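PDB 3PPI: 3-hydroxyacyl-CoA dehydrogenase type-2 from Mycobacterium avium, which probably catalyses the NAD-dependent oxidation of 3-hydroxyacyl-CoA thioesters to 3-ketoacyl-CoA, as a member of the short-chain dehydrogenase/reductase family. Local coordinates for residues Ala31-Val35 with Ala94-Asn99. Sequence-based numbering, arbitrary orientation.
Sequences ASAIV and AIEAAN
With chi1 at 57°, S32 sets its OG between its own backbone N and carbonyl carbon, and from there the hydroxyl meets the carbonyl of A98; I34, its CG1 beside the backbone N and chi2 extended at 160°, sends CD1 out over A94 and I95. Both side chains belong to the first strand of a Rossmann-type parallel sheet, as expected of a short-chain dehydrogenase, and they pack against helix 88-98 on one face of that sheet. Strand and helix run roughly antiparallel, the axes of the two short segments coming within 8.5 Å, which fits the return of the chain through a helix before it enters the next strand, 103-109, right beside 31-36.

At the end nearer the start of the strand, S32 OG donates to A98 O over 2.8 Å. The donor sits well above the carbonyl plane, 62° out of it, so the bond does not follow a lone pair; it ties a buried hydroxyl to the C-terminal part of the helix. N99 turns its amide to other partners: OD1 accepts from the backbone N of L104, which fastens this part of the chain to the neighbouring strand, and ND2 makes a weak hydrogen bond to S154 OG.

Two residues further along the strand the contact is mainly apolar. The methyl of A98 rests against the shank of I34, CB to CG1 3.8 Å, and also lies close to the serine hydroxyl. I34 and I95 meet at a slant, while V58 and A60 of strand 56-61, L104 of strand 103-109 and V151 of helix 130-156 close in around I34. Its terminal methyl lies against the helix, touching the carbonyl oxygen of A94, with CD1 3.8 Å from I95 CG1 and 4.4 Å from A94 CB.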
# COMPACT_ATOMS: atom_id res chain seq x y z
N ALA A 31 24.24 -26.48 2.08
CA ALA A 31 23.93 -25.33 1.23
C ALA A 31 24.91 -24.16 1.43
O ALA A 31 25.62 -24.08 2.44
CB ALA A 31 22.50 -24.86 1.48
N SER A 32 24.92 -23.27 0.44
CA SER A 32 25.69 -22.04 0.50
C SER A 32 24.85 -20.83 0.09
O SER A 32 23.78 -20.97 -0.51
CB SER A 32 26.94 -22.14 -0.37
OG SER A 32 26.58 -22.45 -1.71
N ALA A 33 25.38 -19.66 0.43
CA ALA A 33 24.70 -18.39 0.24
C ALA A 33 25.71 -17.33 -0.22
O ALA A 33 26.90 -17.42 0.09
CB ALA A 33 24.05 -17.96 1.52
N ILE A 34 25.21 -16.34 -0.95
CA ILE A 34 26.00 -15.15 -1.32
C ILE A 34 25.34 -13.94 -0.66
O ILE A 34 24.12 -13.76 -0.75
CB ILE A 34 26.02 -14.92 -2.85
CG1 ILE A 34 26.84 -15.99 -3.57
CG2 ILE A 34 26.60 -13.53 -3.20
CD1 ILE A 34 26.50 -16.10 -5.05
N VAL A 35 26.13 -13.09 -0.02
CA VAL A 35 25.61 -11.83 0.51
C VAL A 35 26.31 -10.69 -0.18
O VAL A 35 27.53 -10.52 -0.00
CB VAL A 35 25.79 -11.73 2.04
CG1 VAL A 35 25.24 -10.41 2.56
CG2 VAL A 35 25.10 -12.91 2.75
N ALA A 94 31.39 -15.03 -8.21
CA ALA A 94 30.89 -15.21 -6.85
C ALA A 94 30.04 -16.48 -6.75
O ALA A 94 30.09 -17.19 -5.76
CB ALA A 94 30.11 -13.97 -6.39
N ILE A 95 29.27 -16.77 -7.80
CA ILE A 95 28.45 -17.97 -7.87
C ILE A 95 29.29 -19.25 -7.91
O ILE A 95 28.97 -20.24 -7.22
CB ILE A 95 27.49 -17.91 -9.07
CG1 ILE A 95 26.43 -16.84 -8.81
CG2 ILE A 95 26.82 -19.25 -9.32
CD1 ILE A 95 25.52 -16.54 -10.00
N GLU A 96 30.38 -19.25 -8.69
CA GLU A 96 31.27 -20.41 -8.75
C GLU A 96 31.93 -20.65 -7.40
O GLU A 96 32.06 -21.79 -6.97
CB GLU A 96 32.33 -20.24 -9.85
CG GLU A 96 31.76 -20.20 -11.28
CD GLU A 96 31.18 -21.53 -11.74
OE1 GLU A 96 31.92 -22.53 -11.79
OE2 GLU A 96 29.97 -21.58 -12.07
N ALA A 97 32.34 -19.58 -6.71
CA ALA A 97 32.92 -19.70 -5.38
C ALA A 97 31.92 -20.30 -4.36
O ALA A 97 32.24 -21.23 -3.63
CB ALA A 97 33.44 -18.36 -4.90
N ALA A 98 30.69 -19.78 -4.35
CA ALA A 98 29.64 -20.31 -3.48
C ALA A 98 29.38 -21.80 -3.70
O ALA A 98 29.15 -22.54 -2.74
CB ALA A 98 28.33 -19.53 -3.69
N ASN A 99 29.43 -22.24 -4.95
CA ASN A 99 29.18 -23.64 -5.29
C ASN A 99 30.35 -24.59 -4.95
O ASN A 99 30.23 -25.80 -5.11
CB ASN A 99 28.73 -23.78 -6.76
CG ASN A 99 27.23 -23.53 -6.93
OD1 ASN A 99 26.41 -24.12 -6.22
ND2 ASN A 99 26.87 -22.68 -7.89